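Local coordinates for protein O-methyltransferase (Coxiella burnetii, PDB 3TR6) that probably transfers a methyl group from S-adenosylmethionine to an oxygen of its substrate, and here holds S-adenosylhomocysteine and a nickel ion, at residues E14-L19 and A49-Q54; A148-T153 and V172-R177; R34-R39 and T102-E107; Y77-M82 and G90-C95. One frame throughout, in Å; residues are numbered along the deposited sequence.

Contact 1 of 4, residues E14-L19 and A49-Q54; sequences ELYQYL and APEQAQ
Tyr-16 and Glu-51 meet through a single hydrogen bond, the phenol OH giving its proton to OE2 across 2.8 Å. Nothing else of the two helical segments comes close, so this is a bridge between polar side-chain ends rather than a packed interface. The carboxylate oxygen lies at the rim of the tyrosine ring, in the ring plane, and OE2 of Glu-51 also lies 3.5 Å from CE1 of Tyr-16. Ring and carboxylate planes are turned 48° apart. Seen from Glu-51, the hydroxyl arrives from above the carboxylate plane, not within it. Each partner has to bend or stretch to get there. Tyr-16 swings CG anti to its own N (chi1 169°), and the long ring then spans most of the gap between the helices. Glu-51 comes from the first turn of helix 50-63, just after the N-cap residue Ala-49; its chain kinks at chi2 (-91°), and the two side chains cross at about a right angle. The next shell belongs to the dimer. Thr-8 of the second subunit hydrogen-bonds through OG1 to the same Glu-51 OE2, and the backbone N of Asn-7 of the second subunit bonds to Tyr-16 OH. The hydroxyl therefore gives to the carboxylate while receiving from a peptide N-H, two bonds that probably fix its rotation. Two hydroxyl groups gathered on OE2 would help to stabilise a buried negative charge, and the N-terminal helix 13-21, helix 50-63 and the N-terminal arm of the other subunit are thus joined in one polar cluster.

Contact 2 of 4, residues A148-T153 and V172-R177; sequences ADKANT and VDNVLR. With NI (nickel (II) ion), chain B; SAH (S-adenosyl-L-homocysteine), chain C.
The flat amide of Asn-174 faces Lys-150 with its ND2 end, and that same end points at the nickel ion. As modelled, ND2 of Asn-174 lies 2.9 Å from NZ of Lys-150, two donors in contact, and 2.5 Å from nickel. Neither pairing suits an amide nitrogen. Turning the amide over would place OD1 there, a likelier metal ligand and an acceptor for the lysine, so the naming of the two ends is doubtful at this resolution. The second flat group, the carboxylate of Asp-173, brings OD2 to nickel at 2.5 Å, while its OD1 is held by Gln-52. A third, the carboxylate of Asp-149, sets OD1 3.1 Å from N7 of the adenine of S-adenosylhomocysteine; Tyr-156 bonds to this oxygen, and Asn-152 ND2 reaches OD2 of Asp-149. Lys-150 bends at chi2 (-50°) and then runs extended, crossing Asn-174 at about a right angle. Its NZ is steadied by O of Ala-148 at 3.1 Å, approaching in the carbonyl plane on a lone pair. One water accepts from NZ of Lys-150 and donates to the backbone O of Asp-173, tying the loop after strand 141-146 to strand 168-173. Asp-147 completes the protein ligands of the metal and also bonds the cofactor product. Two aspartates and an asparagine at the C-terminal ends of neighbouring parallel strands, close beside the cofactor, resemble the metal site of cation-dependent O-methyltransferases such as catechol O-methyltransferase, where magnesium is the usual ion.

Contact 3 of 4, residues R34-R39 and T102-E107; sequences REETTR and TALAKE
Two helices on the flank of the Rossmann-like domain come together here, Leu-104 of helix 99-111 lying against Glu-36 and Thr-37 of helix 28-40. The touch is carried by the forked end of the leucine. Its CD2 rests on the aliphatic part of the glutamate, 3.8 Å from CG of Glu-36, and the other branch, CD1, sits beside the carboxylate, 4.1 Å from OE1 of Glu-36. Leu-104 reaches across because chi1 (-176°) carries its CG to the side opposite the backbone N. Glu-36 sets off in the same way, then bends at chi2 (136°), so that CG lies against CD2 and the carboxylate comes alongside CD1; the two chains pass at a slant. On the inner side the contact thins out: OG1 of Thr-37 stays 4.5 Å from CD2 of Leu-104, its hydroxyl being taken up by the backbone O of Leu-33 and by Thr-75. Each carboxylate oxygen of Glu-36 has a partner of its own. Arg-39 NH2, a turn further along, makes a long salt bridge to OE1 of Glu-36 at 3.5 Å, and Tyr-108, on the partner helix, hydrogen-bonds to OE2. That second link adds a polar tie next to the apolar one. It may also offset the mild repulsion expected from Glu-107, whose OE2 lies 5.5 Å from OE2 of Glu-36. Backbones remain well separated, with CA atoms 8.8 Å apart at Thr-37 and Leu-104. This is side-chain packing of helix 28-40 against the helix that follows strand 91-96, a crossover helix of the class I methyltransferase fold.

Contact 4 of 4, residues Y77-M82 and G90-C95; sequences YSAIAM and GTLITC. With SAH (S-adenosyl-L-homocysteine), chain C.
Leu-92 fills the angle between Ala-79 and selenomethionine Met-82, and this is where helix 77-83 and strand 91-96 press together. The two methyls of the leucine divide the work. CD1 lies 3.7 Å from CB of Met-82 and also against the backbone O of Ala-79, whereas CD2 of Leu-92 lies 4.2 Å from CB of Ala-79. With CG turned away from its own N (chi1 -177°), Leu-92 holds its fork up to the helix; Met-82 crosses it at about a right angle and folds back at chi3, bringing CE to 4.2 Å from CD1 of Leu-92. Toward Thr-94 the contact is slighter: the small CB of Ala-79 faces OG1 of Thr-94 at 4.0 Å, with no bond between them. That hydroxyl is instead engaged by Thr-73 and Asp-70. Ile-93 points to the other face of the sheet and, like Thr-91, is partly exposed. At the helix start the ligand takes over, Ser-78 holding both the amino and the carboxylate group of S-adenosylhomocysteine. Its N donates to OXT of the ligand at 3.1 Å, and its OG accepts from the ligand N at 2.8 Å while also bonding Asp-70. Helix and strand axes run antiparallel (176°) some 9.3 Å apart, as a beta-alpha-beta crossover from strand 67-71 requires. Helix 50-63 packs beside Ala-81 and Met-82, helix 28-40 lies against Ile-80, and strand 91-96 is hydrogen-bonded between strands 67-71 and 118-122.

Contacts 2 and 4 both reach the central sheet and both touch S-adenosylhomocysteine; their centres are 18 Å apart, on opposite sides of the chain's centre. Contact 4, at strand 91-96, lies within the span of chain bridged by contact 3, and the centres of these two are 14 Å apart. Contact 1 sits at the dimer side, about 20 Å from each of the others, yet helix 50-63 reaches all three: Gln-52 probably hydrogen-bonds Asp-173 of contact 2, Pro-50 packs on Arg-34 of contact 3, and Ala-53 on Tyr-77 of contact 4. Along the chain the segments of contacts 1 and 3 alternate, and contact 2 comes last. One helix thus connects the subunit interface with the cofactor and metal sites.

Contact 1 of 4, residues E14-L19 and A49-Q54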
# COMPACT_ATOMS: atom_id res chain seq x y z
N GLU A 14 -10.52 -12.00 14.63
CA GLU A 14 -11.08 -10.89 15.40
C GLU A 14 -10.58 -9.55 14.86
O GLU A 14 -11.37 -8.67 14.51
CB GLU A 14 -10.73 -11.02 16.88
CG GLU A 14 -11.47 -12.14 17.61
CD GLU A 14 -11.03 -13.53 17.19
OE1 GLU A 14 -9.81 -13.74 16.96
OE2 GLU A 14 -11.90 -14.43 17.08
N LEU A 15 -9.26 -9.41 14.80
CA LEU A 15 -8.64 -8.18 14.35
C LEU A 15 -8.99 -7.90 12.89
O LEU A 15 -9.25 -6.76 12.51
CB LEU A 15 -7.13 -8.24 14.55
CG LEU A 15 -6.36 -6.92 14.45
CD1 LEU A 15 -6.97 -5.89 15.38
CD2 LEU A 15 -4.89 -7.13 14.77
N TYR A 16 -9.00 -8.95 12.07
CA TYR A 16 -9.35 -8.81 10.66
C TYR A 16 -10.73 -8.17 10.49
O TYR A 16 -10.91 -7.26 9.68
CB TYR A 16 -9.31 -10.16 9.95
CG TYR A 16 -9.92 -10.14 8.56
CD1 TYR A 16 -9.24 -9.58 7.48
CD2 TYR A 16 -11.18 -10.68 8.33
CE1 TYR A 16 -9.81 -9.56 6.22
CE2 TYR A 16 -11.75 -10.66 7.07
CZ TYR A 16 -11.06 -10.10 6.02
OH TYR A 16 -11.62 -10.08 4.76
N GLN A 17 -11.70 -8.65 11.26
CA GLN A 17 -13.06 -8.12 11.17
C GLN A 17 -13.11 -6.67 11.60
O GLN A 17 -13.83 -5.86 11.01
CB GLN A 17 -14.02 -8.97 12.01
CG GLN A 17 -14.32 -10.33 11.41
CD GLN A 17 -14.94 -10.24 10.04
OE1 GLN A 17 -15.55 -9.23 9.69
NE2 GLN A 17 -14.79 -11.29 9.24
N TYR A 18 -12.36 -6.33 12.64
CA TYR A 18 -12.29 -4.96 13.11
C TYR A 18 -11.71 -4.06 12.03
O TYR A 18 -12.17 -2.94 11.83
CB TYR A 18 -11.45 -4.85 14.39
CG TYR A 18 -11.15 -3.42 14.75
CD1 TYR A 18 -12.08 -2.64 15.42
CD2 TYR A 18 -9.94 -2.83 14.39
CE1 TYR A 18 -11.82 -1.33 15.74
CE2 TYR A 18 -9.68 -1.51 14.70
CZ TYR A 18 -10.62 -0.77 15.37
OH TYR A 18 -10.38 0.55 15.70
N LEU A 19 -10.70 -4.57 11.33
CA LEU A 19 -10.05 -3.82 10.26
C LEU A 19 -11.05 -3.45 9.17
O LEU A 19 -11.10 -2.30 8.72
CB LEU A 19 -8.88 -4.61 9.69
CG LEU A 19 -8.04 -3.96 8.58
CD1 LEU A 19 -6.63 -4.51 8.60
CD2 LEU A 19 -8.68 -4.17 7.21
N ALA A 49 -10.72 -9.65 -3.46
CA ALA A 49 -11.17 -9.25 -2.13
C ALA A 49 -11.53 -7.76 -2.12
O ALA A 49 -10.78 -6.93 -2.63
CB ALA A 49 -10.10 -9.55 -1.09
N PRO A 50 -12.69 -7.43 -1.54
CA PRO A 50 -13.15 -6.04 -1.49
C PRO A 50 -12.06 -5.10 -0.96
O PRO A 50 -11.86 -4.02 -1.50
CB PRO A 50 -14.33 -6.09 -0.53
CG PRO A 50 -14.86 -7.47 -0.68
CD PRO A 50 -13.66 -8.35 -0.91
N GLU A 51 -11.36 -5.54 0.08
CA GLU A 51 -10.34 -4.71 0.71
C GLU A 51 -9.10 -4.56 -0.17
O GLU A 51 -8.46 -3.50 -0.17
CB GLU A 51 -9.95 -5.24 2.09
CG GLU A 51 -9.31 -6.62 2.09
CD GLU A 51 -10.31 -7.74 2.22
OE1 GLU A 51 -11.44 -7.59 1.71
OE2 GLU A 51 -9.98 -8.77 2.84
N GLN A 52 -8.75 -5.60 -0.92
CA GLN A 52 -7.61 -5.53 -1.82
C GLN A 52 -7.92 -4.60 -2.99
O GLN A 52 -7.08 -3.79 -3.40
CB GLN A 52 -7.20 -6.91 -2.33
CG GLN A 52 -5.86 -6.90 -3.06
CD GLN A 52 -5.55 -8.21 -3.75
OE1 GLN A 52 -6.02 -8.46 -4.87
NE2 GLN A 52 -4.76 -9.06 -3.10
N ALA A 53 -9.12 -4.73 -3.53
CA ALA A 53 -9.57 -3.88 -4.63
C ALA A 53 -9.56 -2.42 -4.21
O ALA A 53 -9.21 -1.53 -4.99
CB ALA A 53 -10.96 -4.29 -5.08
N GLN A 54 -9.96 -2.16 -2.96
CA GLN A 54 -10.00 -0.80 -2.44
C GLN A 54 -8.61 -0.18 -2.42
O GLN A 54 -8.46 1.02 -2.68
CB GLN A 54 -10.62 -0.78 -1.05
CG GLN A 54 -10.63 0.59 -0.40
CD GLN A 54 -11.52 0.64 0.82
OE1 GLN A 54 -12.57 0.00 0.86
NE2 GLN A 54 -11.09 1.39 1.83

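Contact 2 of 4, residues A148-T153 and V172-R177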
# COMPACT_ATOMS: atom_id res chain seq x y z
N ALA A 148 -4.91 -13.36 -13.48
CA ALA A 148 -5.52 -14.35 -14.36
C ALA A 148 -4.97 -15.75 -14.08
O ALA A 148 -4.76 -16.12 -12.93
CB ALA A 148 -5.30 -13.97 -15.81
N ASP A 149 -4.74 -16.52 -15.13
CA ASP A 149 -4.16 -17.85 -14.97
C ASP A 149 -2.76 -17.75 -14.36
O ASP A 149 -1.89 -17.07 -14.90
CB ASP A 149 -4.12 -18.61 -16.30
CG ASP A 149 -3.60 -17.76 -17.45
OD1 ASP A 149 -4.11 -16.63 -17.65
OD2 ASP A 149 -2.67 -18.21 -18.16
N LYS A 150 -2.55 -18.43 -13.24
CA LYS A 150 -1.31 -18.28 -12.47
C LYS A 150 -0.08 -18.85 -13.17
O LYS A 150 1.04 -18.41 -12.91
CB LYS A 150 -1.46 -18.89 -11.07
CG LYS A 150 -2.72 -18.44 -10.33
CD LYS A 150 -2.88 -16.93 -10.33
CE LYS A 150 -4.21 -16.53 -9.70
NZ LYS A 150 -4.60 -15.12 -9.99
N ALA A 151 -0.29 -19.82 -14.05
CA ALA A 151 0.82 -20.43 -14.77
C ALA A 151 1.60 -19.38 -15.57
O ALA A 151 2.81 -19.51 -15.77
CB ALA A 151 0.32 -21.54 -15.69
N ASN A 152 0.90 -18.34 -16.02
CA ASN A 152 1.50 -17.33 -16.88
C ASN A 152 1.89 -16.03 -16.18
O ASN A 152 2.12 -15.02 -16.86
CB ASN A 152 0.56 -17.00 -18.04
CG ASN A 152 0.67 -17.99 -19.18
OD1 ASN A 152 1.75 -18.51 -19.46
ND2 ASN A 152 -0.44 -18.24 -19.87
N THR A 153 1.97 -16.02 -14.85
CA THR A 153 2.24 -14.76 -14.16
C THR A 153 3.62 -14.19 -14.49
O THR A 153 3.77 -12.97 -14.58
CB THR A 153 2.06 -14.85 -12.61
OG1 THR A 153 3.20 -15.47 -12.02
CG2 THR A 153 0.80 -15.62 -12.24
N VAL A 172 0.40 -7.67 -8.34
CA VAL A 172 0.18 -9.10 -8.55
C VAL A 172 -0.58 -9.71 -7.37
O VAL A 172 -0.14 -9.60 -6.22
CB VAL A 172 1.50 -9.86 -8.75
CG1 VAL A 172 1.25 -11.34 -9.02
CG2 VAL A 172 2.30 -9.23 -9.89
N ASP A 173 -1.70 -10.36 -7.65
CA ASP A 173 -2.50 -10.99 -6.61
C ASP A 173 -2.10 -12.45 -6.41
O ASP A 173 -1.42 -13.04 -7.25
CB ASP A 173 -3.99 -10.89 -6.96
CG ASP A 173 -4.89 -11.32 -5.82
OD1 ASP A 173 -4.39 -11.48 -4.68
OD2 ASP A 173 -6.10 -11.49 -6.06
N ASN A 174 -2.51 -13.02 -5.28
CA ASN A 174 -2.35 -14.45 -5.01
C ASN A 174 -0.91 -14.93 -4.88
O ASN A 174 -0.60 -16.07 -5.21
CB ASN A 174 -3.09 -15.30 -6.05
CG ASN A 174 -4.57 -14.94 -6.16
OD1 ASN A 174 -5.37 -15.27 -5.28
ND2 ASN A 174 -4.93 -14.27 -7.24
N VAL A 175 -0.02 -14.06 -4.40
CA VAL A 175 1.38 -14.43 -4.23
C VAL A 175 1.61 -15.26 -2.96
O VAL A 175 2.69 -15.83 -2.78
CB VAL A 175 2.31 -13.19 -4.21
CG1 VAL A 175 2.44 -12.61 -5.60
CG2 VAL A 175 1.79 -12.15 -3.22
N LEU A 176 0.61 -15.33 -2.09
CA LEU A 176 0.74 -16.09 -0.85
C LEU A 176 0.08 -17.46 -0.93
O LEU A 176 0.41 -18.36 -0.15
CB LEU A 176 0.19 -15.30 0.35
CG LEU A 176 0.99 -14.05 0.73
CD1 LEU A 176 0.40 -13.37 1.96
CD2 LEU A 176 2.46 -14.39 0.95
N ARG A 177 -0.84 -17.62 -1.87
CA ARG A 177 -1.54 -18.89 -2.08
C ARG A 177 -2.14 -19.47 -0.79
O ARG A 177 -1.91 -20.63 -0.46
CB ARG A 177 -0.64 -19.92 -2.76
CG ARG A 177 -0.31 -19.58 -4.21
CD ARG A 177 0.42 -20.72 -4.91
NE ARG A 177 -0.40 -21.93 -4.97
CZ ARG A 177 -1.22 -22.23 -5.97
NH1 ARG A 177 -1.33 -21.41 -7.00
NH2 ARG A 177 -1.92 -23.36 -5.94
NI NI B . -7.24 -13.28 -7.39
N SAH C . -9.63 -9.63 -11.02
CA SAH C . -10.74 -10.53 -11.15
CB SAH C . -10.33 -11.97 -10.89
CG SAH C . -10.32 -12.89 -12.08
SD SAH C . -10.05 -14.63 -11.76
C SAH C . -11.82 -10.14 -10.19
O SAH C . -12.71 -10.99 -9.89
OXT SAH C . -11.85 -8.99 -9.69
C5' SAH C . -9.20 -15.38 -13.15
C4' SAH C . -9.66 -15.03 -14.46
O4' SAH C . -8.59 -15.25 -15.43
C3' SAH C . -10.77 -15.92 -14.86
O3' SAH C . -11.87 -15.17 -15.17
C2' SAH C . -10.29 -16.63 -16.06
O2' SAH C . -11.29 -16.75 -16.99
C1' SAH C . -9.22 -15.73 -16.58
N9 SAH C . -8.24 -16.34 -17.47
C8 SAH C . -7.75 -17.59 -17.40
N7 SAH C . -6.87 -17.74 -18.41
C5 SAH C . -6.82 -16.60 -19.12
C6 SAH C . -6.11 -16.19 -20.25
N6 SAH C . -5.20 -17.08 -20.91
N1 SAH C . -6.29 -14.94 -20.72
C2 SAH C . -7.14 -14.10 -20.12
N3 SAH C . -7.84 -14.46 -19.04
C4 SAH C . -7.70 -15.70 -18.52
O HOH W 1 -1.89 -13.63 -10.40

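Contact 3 of 4, residues R34-R39 and T102-E107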
# COMPACT_ATOMS: atom_id res chain seq x y z
N ARG A 34 -20.83 -8.77 -6.31
CA ARG A 34 -20.27 -10.00 -5.77
C ARG A 34 -21.31 -10.90 -5.10
O ARG A 34 -21.11 -12.11 -4.98
CB ARG A 34 -19.06 -9.74 -4.87
CG ARG A 34 -19.32 -9.05 -3.56
CD ARG A 34 -18.21 -9.40 -2.58
NE ARG A 34 -18.12 -8.47 -1.46
CZ ARG A 34 -19.06 -8.33 -0.53
NH1 ARG A 34 -20.18 -9.03 -0.60
NH2 ARG A 34 -18.88 -7.46 0.46
N GLU A 35 -22.42 -10.32 -4.67
CA GLU A 35 -23.56 -11.12 -4.24
C GLU A 35 -24.05 -11.94 -5.43
O GLU A 35 -24.37 -13.12 -5.30
CB GLU A 35 -24.69 -10.24 -3.71
CG GLU A 35 -24.40 -9.61 -2.36
CD GLU A 35 -24.07 -10.64 -1.29
OE1 GLU A 35 -22.93 -10.60 -0.76
OE2 GLU A 35 -24.93 -11.49 -0.99
N GLU A 36 -24.09 -11.30 -6.60
CA GLU A 36 -24.52 -11.98 -7.81
C GLU A 36 -23.48 -12.98 -8.31
O GLU A 36 -23.82 -14.05 -8.81
CB GLU A 36 -24.86 -10.97 -8.91
CG GLU A 36 -25.01 -11.61 -10.28
CD GLU A 36 -26.21 -11.09 -11.05
OE1 GLU A 36 -26.70 -11.81 -11.94
OE2 GLU A 36 -26.66 -9.95 -10.77
N THR A 37 -22.21 -12.63 -8.18
CA THR A 37 -21.14 -13.53 -8.61
C THR A 37 -21.16 -14.79 -7.75
O THR A 37 -20.96 -15.90 -8.25
CB THR A 37 -19.76 -12.86 -8.53
OG1 THR A 37 -19.73 -11.73 -9.41
CG2 THR A 37 -18.67 -13.83 -8.96
N THR A 38 -21.41 -14.62 -6.46
CA THR A 38 -21.50 -15.75 -5.53
C THR A 38 -22.69 -16.63 -5.90
O THR A 38 -22.60 -17.86 -5.88
CB THR A 38 -21.68 -15.28 -4.08
OG1 THR A 38 -20.45 -14.71 -3.60
CG2 THR A 38 -22.06 -16.44 -3.18
N ARG A 39 -23.79 -15.99 -6.24
CA ARG A 39 -25.03 -16.68 -6.56
C ARG A 39 -24.97 -17.45 -7.89
O ARG A 39 -25.57 -18.51 -8.02
CB ARG A 39 -26.19 -15.69 -6.57
CG ARG A 39 -27.52 -16.29 -7.00
CD ARG A 39 -28.67 -15.34 -6.71
NE ARG A 39 -28.51 -14.04 -7.35
CZ ARG A 39 -28.74 -13.80 -8.64
NH1 ARG A 39 -29.13 -14.79 -9.44
NH2 ARG A 39 -28.57 -12.58 -9.13
N THR A 102 -17.54 -12.19 -18.42
CA THR A 102 -17.29 -10.84 -18.92
C THR A 102 -18.59 -10.16 -19.36
O THR A 102 -18.68 -8.93 -19.34
CB THR A 102 -16.28 -10.83 -20.08
OG1 THR A 102 -16.71 -11.72 -21.12
CG2 THR A 102 -14.90 -11.26 -19.59
N ALA A 103 -19.58 -10.95 -19.74
CA ALA A 103 -20.88 -10.40 -20.12
C ALA A 103 -21.53 -9.72 -18.92
O ALA A 103 -22.12 -8.65 -19.05
CB ALA A 103 -21.77 -11.50 -20.68
N LEU A 104 -21.42 -10.35 -17.76
CA LEU A 104 -21.93 -9.77 -16.53
C LEU A 104 -21.11 -8.54 -16.16
O LEU A 104 -21.65 -7.53 -15.71
CB LEU A 104 -21.90 -10.79 -15.39
CG LEU A 104 -22.49 -10.32 -14.07
CD1 LEU A 104 -23.94 -9.88 -14.25
CD2 LEU A 104 -22.39 -11.41 -13.02
N ALA A 105 -19.80 -8.63 -16.36
CA ALA A 105 -18.90 -7.50 -16.16
C ALA A 105 -19.35 -6.27 -16.96
O ALA A 105 -19.55 -5.20 -16.39
CB ALA A 105 -17.48 -7.88 -16.52
N LYS A 106 -19.50 -6.44 -18.27
CA LYS A 106 -19.98 -5.37 -19.14
C LYS A 106 -21.23 -4.74 -18.55
O LYS A 106 -21.35 -3.52 -18.47
CB LYS A 106 -20.34 -5.90 -20.53
CG LYS A 106 -19.18 -6.13 -21.47
CD LYS A 106 -19.66 -6.76 -22.76
CE LYS A 106 -18.51 -7.05 -23.71
NZ LYS A 106 -18.92 -7.93 -24.84
N GLU A 107 -22.16 -5.60 -18.13
CA GLU A 107 -23.44 -5.16 -17.62
C GLU A 107 -23.25 -4.23 -16.43
O GLU A 107 -23.86 -3.16 -16.37
CB GLU A 107 -24.27 -6.39 -17.21
CG GLU A 107 -25.74 -6.14 -16.99
CD GLU A 107 -26.48 -7.43 -16.66
OE1 GLU A 107 -26.33 -8.42 -17.41
OE2 GLU A 107 -27.18 -7.44 -15.64

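Contact 4 of 4, residues Y77-M82 and G90-C95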
# COMPACT_ATOMS: atom_id res chain seq x y z
N TYR A 77 -14.85 -7.20 -11.03
CA TYR A 77 -14.79 -6.49 -9.76
C TYR A 77 -13.62 -5.51 -9.70
O TYR A 77 -13.79 -4.32 -9.41
CB TYR A 77 -14.74 -7.46 -8.57
CG TYR A 77 -14.99 -6.78 -7.23
CD1 TYR A 77 -16.26 -6.79 -6.65
CD2 TYR A 77 -13.97 -6.13 -6.56
CE1 TYR A 77 -16.49 -6.17 -5.43
CE2 TYR A 77 -14.19 -5.51 -5.34
CZ TYR A 77 -15.45 -5.53 -4.79
OH TYR A 77 -15.66 -4.91 -3.58
N SER A 78 -12.41 -6.00 -9.99
CA SER A 78 -11.22 -5.16 -9.93
C SER A 78 -11.22 -4.11 -11.04
O SER A 78 -10.74 -2.99 -10.85
CB SER A 78 -9.95 -6.01 -10.00
OG SER A 78 -9.93 -6.81 -11.17
N ALA A 79 -11.76 -4.48 -12.20
CA ALA A 79 -11.85 -3.57 -13.33
C ALA A 79 -12.71 -2.37 -12.98
O ALA A 79 -12.38 -1.23 -13.32
CB ALA A 79 -12.41 -4.29 -14.55
N ILE A 80 -13.82 -2.63 -12.31
CA ILE A 80 -14.74 -1.57 -11.90
C ILE A 80 -14.21 -0.80 -10.69
O ILE A 80 -14.37 0.42 -10.61
CB ILE A 80 -16.13 -2.15 -11.56
CG1 ILE A 80 -16.77 -2.74 -12.82
CG2 ILE A 80 -17.01 -1.08 -10.95
CD1 ILE A 80 -18.04 -3.52 -12.56
N ALA A 81 -13.57 -1.50 -9.77
CA ALA A 81 -12.99 -0.87 -8.59
C ALA A 81 -11.99 0.20 -9.02
O ALA A 81 -12.04 1.34 -8.54
CB ALA A 81 -12.32 -1.90 -7.71
N MSE A 82 -11.09 -0.17 -9.92
CA MSE A 82 -10.10 0.76 -10.44
C MSE A 82 -10.73 1.76 -11.40
O MSE A 82 -10.36 2.93 -11.41
CB MSE A 82 -8.96 0.00 -11.13
CG MSE A 82 -8.02 -0.69 -10.16
SE MSE A 82 -6.57 -1.63 -11.05
CE MSE A 82 -7.58 -3.11 -11.84
N GLY A 90 -8.91 9.07 -17.90
CA GLY A 90 -8.27 7.78 -17.73
C GLY A 90 -9.04 6.66 -18.41
O GLY A 90 -10.26 6.73 -18.56
N THR A 91 -8.32 5.63 -18.84
CA THR A 91 -8.95 4.46 -19.43
C THR A 91 -8.37 3.17 -18.86
O THR A 91 -7.22 3.14 -18.42
CB THR A 91 -8.83 4.44 -20.97
OG1 THR A 91 -7.45 4.43 -21.35
CG2 THR A 91 -9.52 5.66 -21.57
N LEU A 92 -9.17 2.12 -18.88
CA LEU A 92 -8.75 0.81 -18.40
C LEU A 92 -9.20 -0.25 -19.38
O LEU A 92 -10.37 -0.30 -19.75
CB LEU A 92 -9.34 0.53 -17.01
CG LEU A 92 -8.96 -0.77 -16.28
CD1 LEU A 92 -9.14 -0.61 -14.77
CD2 LEU A 92 -9.73 -1.98 -16.80
N ILE A 93 -8.26 -1.08 -19.82
CA ILE A 93 -8.63 -2.24 -20.62
C ILE A 93 -8.53 -3.50 -19.76
O ILE A 93 -7.57 -3.68 -19.01
CB ILE A 93 -7.76 -2.39 -21.89
CG1 ILE A 93 -6.31 -2.67 -21.53
CG2 ILE A 93 -7.86 -1.13 -22.74
CD1 ILE A 93 -5.40 -2.68 -22.74
N THR A 94 -9.53 -4.36 -19.87
CA THR A 94 -9.59 -5.56 -19.04
C THR A 94 -9.55 -6.81 -19.91
O THR A 94 -10.19 -6.88 -20.95
CB THR A 94 -10.84 -5.55 -18.15
OG1 THR A 94 -10.88 -6.75 -17.37
CG2 THR A 94 -12.11 -5.43 -18.98
N CYS A 95 -8.77 -7.80 -19.47
CA CYS A 95 -8.53 -8.98 -20.28
C CYS A 95 -9.12 -10.24 -19.66
O CYS A 95 -9.00 -10.48 -18.46
CB CYS A 95 -7.02 -9.18 -20.48
SG CYS A 95 -6.15 -7.71 -21.02
N SAH C . -9.63 -9.63 -11.02
CA SAH C . -10.74 -10.53 -11.15
CB SAH C . -10.33 -11.97 -10.89
CG SAH C . -10.32 -12.89 -12.08
SD SAH C . -10.05 -14.63 -11.76
C SAH C . -11.82 -10.14 -10.19
O SAH C . -12.71 -10.99 -9.89
OXT SAH C . -11.85 -8.99 -9.69
C5' SAH C . -9.20 -15.38 -13.15
C4' SAH C . -9.66 -15.03 -14.46
O4' SAH C . -8.59 -15.25 -15.43
C3' SAH C . -10.77 -15.92 -14.86
O3' SAH C . -11.87 -15.17 -15.17
C2' SAH C . -10.29 -16.63 -16.06
O2' SAH C . -11.29 -16.75 -16.99
C1' SAH C . -9.22 -15.73 -16.58
N9 SAH C . -8.24 -16.34 -17.47
C8 SAH C . -7.75 -17.59 -17.40
N7 SAH C . -6.87 -17.74 -18.41
C5 SAH C . -6.82 -16.60 -19.12
C6 SAH C . -6.11 -16.19 -20.25
N6 SAH C . -5.20 -17.08 -20.91
N1 SAH C . -6.29 -14.94 -20.72
C2 SAH C . -7.14 -14.10 -20.12
N3 SAH C . -7.84 -14.46 -19.04
C4 SAH C . -7.70 -15.70 -18.52